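Local structure of uncharacterized protein (4R7F) at residues V163-N168 against I208-N213; E223-E228 against Y344-L349. The protein is of unknown function but is built of three immunoglobulin-like beta-sandwich domains, the first resembling that of type 9 secretion system plug proteins, and binds magnesium. All coordinates share one frame; numbering follows the deposited sequence.

Interaction 1 (V163-N168 against I208-N213)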
loop_
_atom_site.group_PDB
_atom_site.type_symbol
_atom_site.label_atom_id
_atom_site.label_comp_id
_atom_site.label_asym_id
_atom_site.label_seq_id
_atom_site.Cartn_x
_atom_site.Cartn_y
_atom_site.Cartn_z
ATOM N N VAL A 163 -10.130 3.571 13.313
ATOM C CA VAL A 163 -10.658 2.800 12.188
ATOM C C VAL A 163 -12.155 2.997 12.036
ATOM O O VAL A 163 -12.906 2.980 13.010
ATOM C CB VAL A 163 -10.469 1.305 12.443
ATOM C CG1 VAL A 163 -11.015 0.499 11.284
ATOM C CG2 VAL A 163 -8.993 1.003 12.674
ATOM N N SER A 164 -12.576 3.143 10.795
ATOM C CA SER A 164 -13.961 3.454 10.459
ATOM C C SER A 164 -14.254 2.475 9.347
ATOM O O SER A 164 -13.416 2.294 8.456
ATOM C CB SER A 164 -14.099 4.900 9.940
ATOM O OG SER A 164 -13.646 5.912 10.852
ATOM N N PHE A 165 -15.402 1.806 9.397
ATOM C CA PHE A 165 -15.766 0.934 8.278
ATOM C C PHE A 165 -17.250 0.717 8.086
ATOM O O PHE A 165 -18.019 0.901 9.007
ATOM C CB PHE A 165 -15.018 -0.410 8.332
ATOM C CG PHE A 165 -15.508 -1.358 9.395
ATOM C CD1 PHE A 165 -15.003 -1.300 10.686
ATOM C CD2 PHE A 165 -16.442 -2.324 9.094
ATOM C CE1 PHE A 165 -15.441 -2.197 11.658
ATOM C CE2 PHE A 165 -16.912 -3.194 10.067
ATOM C CZ PHE A 165 -16.394 -3.139 11.342
ATOM N N ASN A 166 -17.615 0.289 6.876
ATOM C CA ASN A 166 -19.006 -0.039 6.513
ATOM C C ASN A 166 -18.988 -1.366 5.851
ATOM O O ASN A 166 -18.096 -1.651 5.070
ATOM C CB ASN A 166 -19.601 0.967 5.528
ATOM C CG ASN A 166 -19.500 2.389 6.040
ATOM O OD1 ASN A 166 -20.350 2.845 6.787
ATOM N ND2 ASN A 166 -18.421 3.078 5.665
ATOM N N ILE A 167 -19.990 -2.170 6.160
ATOM C CA ILE A 167 -20.162 -3.424 5.517
ATOM C C ILE A 167 -21.216 -3.201 4.469
ATOM O O ILE A 167 -22.326 -2.840 4.796
ATOM C CB ILE A 167 -20.653 -4.490 6.507
ATOM C CG1 ILE A 167 -19.614 -4.666 7.612
ATOM C CG2 ILE A 167 -20.918 -5.790 5.772
ATOM C CD1 ILE A 167 -20.072 -5.589 8.714
ATOM N N ASN A 168 -20.828 -3.396 3.215
ATOM C CA ASN A 168 -21.703 -3.303 2.070
ATOM C C ASN A 168 -22.239 -4.677 1.664
ATOM O O ASN A 168 -21.506 -5.483 1.148
ATOM C CB ASN A 168 -20.920 -2.650 0.931
ATOM C CG ASN A 168 -20.334 -1.289 1.329
ATOM O OD1 ASN A 168 -20.995 -0.472 1.965
ATOM N ND2 ASN A 168 -19.096 -1.054 0.946
ATOM N N ILE A 208 -24.128 -1.453 6.647
ATOM C CA ILE A 208 -24.008 -1.454 8.088
ATOM C C ILE A 208 -22.771 -0.662 8.436
ATOM O O ILE A 208 -21.674 -1.020 8.036
ATOM C CB ILE A 208 -23.887 -2.875 8.646
ATOM C CG1 ILE A 208 -25.013 -3.759 8.091
ATOM C CG2 ILE A 208 -23.981 -2.860 10.183
ATOM C CD1 ILE A 208 -24.572 -5.164 7.744
ATOM N N SER A 209 -22.946 0.418 9.179
ATOM C CA SER A 209 -21.839 1.330 9.440
ATOM C C SER A 209 -21.330 1.198 10.870
ATOM O O SER A 209 -22.138 1.215 11.812
ATOM C CB SER A 209 -22.277 2.772 9.136
ATOM O OG SER A 209 -21.274 3.700 9.530
ATOM N N TYR A 210 -20.008 1.030 11.020
ATOM C CA TYR A 210 -19.354 0.959 12.345
ATOM C C TYR A 210 -18.372 2.094 12.390
ATOM O O TYR A 210 -17.168 1.909 12.388
ATOM C CB TYR A 210 -18.586 -0.354 12.564
ATOM C CG TYR A 210 -19.442 -1.575 12.549
ATOM C CD1 TYR A 210 -19.869 -2.128 11.359
ATOM C CD2 TYR A 210 -19.871 -2.163 13.730
ATOM C CE1 TYR A 210 -20.697 -3.244 11.336
ATOM C CE2 TYR A 210 -20.667 -3.302 13.714
ATOM C CZ TYR A 210 -21.087 -3.838 12.517
ATOM O OH TYR A 210 -21.895 -4.971 12.494
ATOM N N THR A 211 -18.908 3.279 12.353
ATOM C CA THR A 211 -18.131 4.488 12.239
ATOM C C THR A 211 -18.389 5.270 13.500
ATOM O O THR A 211 -19.483 5.224 14.003
ATOM C CB THR A 211 -18.582 5.269 11.001
ATOM O OG1 THR A 211 -18.326 4.464 9.847
ATOM C CG2 THR A 211 -17.798 6.520 10.850
ATOM N N TYR A 212 -17.369 5.957 14.012
ATOM C CA TYR A 212 -17.461 6.775 15.233
ATOM C C TYR A 212 -17.561 5.921 16.501
ATOM O O TYR A 212 -18.079 6.338 17.515
ATOM C CB TYR A 212 -18.625 7.772 15.156
ATOM C CG TYR A 212 -18.643 8.617 13.884
ATOM C CD1 TYR A 212 -17.581 9.474 13.574
ATOM C CD2 TYR A 212 -19.714 8.569 13.012
ATOM C CE1 TYR A 212 -17.583 10.230 12.428
ATOM C CE2 TYR A 212 -19.724 9.335 11.850
ATOM C CZ TYR A 212 -18.663 10.170 11.569
ATOM O OH TYR A 212 -18.693 10.975 10.443
ATOM N N ASN A 213 -17.015 4.732 16.436
ATOM C CA ASN A 213 -17.072 3.801 17.537
ATOM C C ASN A 213 -15.860 3.996 18.422
ATOM O O ASN A 213 -14.729 3.905 17.966
ATOM C CB ASN A 213 -17.102 2.384 16.983
ATOM C CG ASN A 213 -17.489 1.374 18.005
ATOM O OD1 ASN A 213 -16.858 1.282 19.079
ATOM N ND2 ASN A 213 -18.535 0.598 17.700
HETATM O O HOH W 1 -14.737 4.804 13.690
HETATM O O HOH W 2 -16.988 4.355 7.510
#

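Interaction 2 (E223-E228 against Y344-L349). With MG (magnesium ion), chain G.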
loop_
_atom_site.group_PDB
_atom_site.type_symbol
_atom_site.label_atom_id
_atom_site.label_comp_id
_atom_site.label_asym_id
_atom_site.label_seq_id
_atom_site.Cartn_x
_atom_site.Cartn_y
_atom_site.Cartn_z
ATOM N N GLU A 223 6.814 3.095 14.150
ATOM C CA GLU A 223 7.363 2.121 13.203
ATOM C C GLU A 223 8.224 1.182 14.006
ATOM O O GLU A 223 8.890 1.583 14.973
ATOM C CB GLU A 223 8.168 2.759 12.052
ATOM C CG GLU A 223 7.445 3.904 11.298
ATOM C CD GLU A 223 6.103 3.533 10.647
ATOM O OE1 GLU A 223 5.718 2.335 10.547
ATOM O OE2 GLU A 223 5.407 4.488 10.238
ATOM N N TYR A 224 8.162 -0.078 13.620
ATOM C CA TYR A 224 8.870 -1.110 14.325
ATOM C C TYR A 224 10.346 -0.855 14.110
ATOM O O TYR A 224 10.789 -0.249 13.098
ATOM C CB TYR A 224 8.491 -2.517 13.816
ATOM C CG TYR A 224 7.140 -3.020 14.265
ATOM C CD1 TYR A 224 5.989 -2.437 13.836
ATOM C CD2 TYR A 224 7.026 -4.119 15.128
ATOM C CE1 TYR A 224 4.742 -2.894 14.257
ATOM C CE2 TYR A 224 5.806 -4.575 15.561
ATOM C CZ TYR A 224 4.649 -3.970 15.108
ATOM O OH TYR A 224 3.406 -4.406 15.520
ATOM N N ARG A 225 11.099 -1.309 15.104
ATOM C CA ARG A 225 12.534 -1.341 15.054
ATOM C C ARG A 225 12.967 -2.426 14.097
ATOM O O ARG A 225 12.280 -3.463 13.955
ATOM C CB ARG A 225 13.111 -1.652 16.440
ATOM C CG ARG A 225 12.849 -0.589 17.488
ATOM C CD ARG A 225 13.054 -1.152 18.884
ATOM N NE ARG A 225 12.511 -0.311 19.926
ATOM C CZ ARG A 225 13.147 0.711 20.488
ATOM N NH1 ARG A 225 14.366 1.066 20.106
ATOM N NH2 ARG A 225 12.545 1.386 21.443
ATOM N N ARG A 226 14.114 -2.198 13.449
ATOM C CA ARG A 226 14.620 -3.155 12.443
ATOM C C ARG A 226 16.053 -3.496 12.711
ATOM O O ARG A 226 16.818 -2.704 13.286
ATOM C CB ARG A 226 14.456 -2.633 11.011
ATOM C CG ARG A 226 13.006 -2.374 10.597
ATOM C CD ARG A 226 12.872 -1.298 9.528
ATOM N NE ARG A 226 13.632 -1.598 8.297
ATOM C CZ ARG A 226 14.427 -0.743 7.641
ATOM N NH1 ARG A 226 14.606 0.512 8.058
ATOM N NH2 ARG A 226 15.050 -1.142 6.544
HETATM N N MSE A 227 16.399 -4.696 12.258
HETATM C CA MSE A 227 17.670 -5.339 12.540
HETATM C C MSE A 227 17.834 -6.371 11.453
HETATM O O MSE A 227 16.841 -6.925 10.987
HETATM C CB MSE A 227 17.350 -5.880 13.938
HETATM C CG MSE A 227 18.214 -6.933 14.512
HETATM SE SE MSE A 227 17.791 -8.686 13.839
HETATM C CE MSE A 227 16.775 -9.630 15.212
ATOM N N GLU A 228 19.065 -6.631 11.019
ATOM C CA GLU A 228 19.334 -7.636 9.972
ATOM C C GLU A 228 20.666 -8.274 10.228
ATOM O O GLU A 228 21.624 -7.582 10.565
ATOM C CB GLU A 228 19.470 -7.017 8.587
ATOM C CG GLU A 228 18.251 -6.356 7.990
ATOM C CD GLU A 228 18.489 -5.954 6.539
ATOM O OE1 GLU A 228 19.400 -6.544 5.915
ATOM O OE2 GLU A 228 17.774 -5.049 6.034
ATOM N N TYR A 344 14.562 -8.579 10.570
ATOM C CA TYR A 344 13.500 -8.642 11.594
ATOM C C TYR A 344 12.948 -7.269 11.942
ATOM O O TYR A 344 13.717 -6.328 12.179
ATOM C CB TYR A 344 14.028 -9.332 12.870
ATOM C CG TYR A 344 14.199 -10.846 12.725
ATOM C CD1 TYR A 344 15.267 -11.399 11.995
ATOM C CD2 TYR A 344 13.299 -11.736 13.336
ATOM C CE1 TYR A 344 15.415 -12.776 11.865
ATOM C CE2 TYR A 344 13.436 -13.100 13.195
ATOM C CZ TYR A 344 14.490 -13.617 12.450
ATOM O OH TYR A 344 14.605 -14.980 12.338
ATOM N N ASN A 345 11.618 -7.156 11.969
ATOM C CA ASN A 345 10.959 -6.073 12.701
ATOM C C ASN A 345 10.740 -6.517 14.163
ATOM O O ASN A 345 10.439 -7.680 14.440
ATOM C CB ASN A 345 9.559 -5.764 12.149
ATOM C CG ASN A 345 9.540 -5.048 10.794
ATOM O OD1 ASN A 345 8.530 -4.456 10.451
ATOM N ND2 ASN A 345 10.600 -5.123 10.018
ATOM N N TYR A 346 10.780 -5.571 15.087
ATOM C CA TYR A 346 10.506 -5.864 16.472
ATOM C C TYR A 346 10.188 -4.596 17.238
ATOM O O TYR A 346 10.497 -3.509 16.791
ATOM C CB TYR A 346 11.689 -6.617 17.134
ATOM C CG TYR A 346 12.951 -5.796 17.369
ATOM C CD1 TYR A 346 13.875 -5.559 16.357
ATOM C CD2 TYR A 346 13.234 -5.282 18.624
ATOM C CE1 TYR A 346 15.047 -4.821 16.616
ATOM C CE2 TYR A 346 14.381 -4.545 18.876
ATOM C CZ TYR A 346 15.281 -4.301 17.879
ATOM O OH TYR A 346 16.421 -3.570 18.194
ATOM N N GLN A 347 9.566 -4.759 18.403
ATOM C CA GLN A 347 9.333 -3.656 19.303
ATOM C C GLN A 347 9.119 -4.196 20.696
ATOM O O GLN A 347 9.067 -5.420 20.940
ATOM C CB GLN A 347 8.117 -2.862 18.867
ATOM C CG GLN A 347 6.838 -3.614 19.069
ATOM C CD GLN A 347 5.596 -2.861 18.613
ATOM O OE1 GLN A 347 5.629 -1.674 18.282
ATOM N NE2 GLN A 347 4.477 -3.568 18.602
ATOM N N TYR A 348 8.957 -3.260 21.606
ATOM C CA TYR A 348 8.880 -3.535 23.002
ATOM C C TYR A 348 7.547 -3.024 23.532
ATOM O O TYR A 348 7.268 -1.835 23.480
ATOM C CB TYR A 348 10.023 -2.815 23.714
ATOM C CG TYR A 348 11.422 -3.298 23.363
ATOM C CD1 TYR A 348 11.919 -4.539 23.804
ATOM C CD2 TYR A 348 12.277 -2.485 22.650
ATOM C CE1 TYR A 348 13.212 -4.933 23.502
ATOM C CE2 TYR A 348 13.552 -2.881 22.340
ATOM C CZ TYR A 348 14.022 -4.092 22.748
ATOM O OH TYR A 348 15.325 -4.407 22.418
ATOM N N LEU A 349 6.739 -3.930 24.055
ATOM C CA LEU A 349 5.450 -3.568 24.590
ATOM C C LEU A 349 5.483 -3.705 26.098
ATOM O O LEU A 349 6.090 -4.608 26.620
ATOM C CB LEU A 349 4.369 -4.491 24.039
ATOM C CG LEU A 349 4.043 -4.439 22.554
ATOM C CD1 LEU A 349 2.894 -5.414 22.285
ATOM C CD2 LEU A 349 3.644 -3.036 22.137
HETATM MG MG MG G . 4.472 0.330 10.541
HETATM O O HOH W 3 7.367 0.328 17.209
HETATM O O HOH W 4 1.948 -2.642 17.104
HETATM O O HOH W 5 4.036 0.435 12.886
#

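Interaction 1 (V163-N168 against I208-N213)
The carbonyl oxygen of Ile-208 takes one hydrogen bond from the facing strand, donated by Ile-167 N to Ile-208 O over 2.8 Å within the carbonyl plane (N-H...O 167°), with a weaker CA-H...O contact from Asn-166 CA beside it at 3.2 Å. Ile-208 N returns a bond to Ile-167 O, completing an antiparallel hydrogen-bonded pair. The next such pair, Phe-165 with Tyr-210, is lopsided: Tyr-210 N reaches Phe-165 O at 2.8 Å almost along the C=O axis, whereas Phe-165 N to Tyr-210 O is weak at 3.5 Å. After Tyr-210 strand 207-219 is interrupted, and a water replaces the missing direct bond, donating to Val-163 O and accepting from Tyr-212 N, before pairing resumes at Leu-216.

On one face of the sheet, Phe-165 CG sits in the crowded position between N and carbonyl carbon (chi1 74°), bringing its ring alongside Tyr-210. Tyr-210 CB lies over the Phe-165 ring in a CH-pi contact, 3.9 Å from the centroid; the two rings, tilted by only 15°, are displaced, with little of one lying over the other. Ile-167 CD1 approaches Tyr-210 CE1 obliquely at 3.6 Å. The other face is polar: Ser-209 OG has Thr-211 OG1, Asn-166 OD1 and Gln-207 OE1 of the second subunit around it, and its single proton cannot serve them all. NE2 of the same Gln-207 donates weakly to Asn-166 OD1, so this face meets the dimer partner.

Strand 160-168 runs between 143-149 and 207-219 in a four-stranded antiparallel sheet, with Phe-165 and Ile-167 packed against strands 181-187 and 373-380.

Interaction 2 (E223-E228 against Y344-L349)
The Tyr-346 ring carries Arg-225 CB over the centre of one face, a CH-pi contact 3.7 Å from the centroid, while Met-227 CB and Tyr-348 CZ lie at its edge. Tyr-346 CG occupies the crowded position between N and carbonyl carbon (chi1 71°), which swings the ring toward strand 225-228. The extended Arg-225 chain brings its guanidinium face against the edge of the Tyr-348 ring (CD2, CE2), with Arg-225 NE 3.5 Å from Tyr-348 CD2 and the two planes inclined at 64°. Glu-364 OE2 fixes this group, forming a salt bridge with Arg-225 NE and accepting a hydrogen bond from Tyr-348 N.

On the Tyr-224 ring lies the amide of Gln-347, stacked at 26° with OE1 above the ring centre; a water joins Tyr-224 OH to Gln-347 NE2, and the Gln-347 backbone is hydrogen-bonded to Asn-310. Selenomethionine Met-227 lays CE 3.6 Å from Tyr-344 CB, and its SE makes an oblique Met-aromatic contact with the Tyr-344 ring.

Two hydrogen-bonded antiparallel pairs join the backbones. Arg-225 N and Tyr-346 O are 2.8 Å apart, as are Tyr-346 N and Arg-225 O; Tyr-344 N to Met-227 O is just as short, but Met-227 N to Tyr-344 O is weak.

Glu-223, just ahead of the strand, binds magnesium through OE1 at 2.4 Å, with Asp-269, Asp-271, Gln-371 O and a water among the other ligands; Tyr-264 OH holds Glu-223 OE2. The pairing is that of a beta-sandwich sheet, its Met-227 and Tyr-348 facing strand 290-298 of the other sheet, with an acidic metal site at the strand's start.

How the interactions relate
The first of these segments along the chain lies on strand 160-168, after the N-terminal strands. Interaction 1 closes a loop of 39 residues containing helix 177-180 and strand 181-187, and completes the centre of one antiparallel sheet. Strand 207-219 then leads directly into strand 225-228, where interaction 2 opens; it closes only after a far longer excursion of 115 residues, through the metal ligands Asp-269 and Asp-271 and strand 290-298. The two loops therefore stand in series, neither nested nor crossed, their centres about 31 Å apart. Later, past the magnesium ligand Gln-371, the chain returns as strand 373-380 to pack on the apolar face of interaction 1, connecting the two regions again.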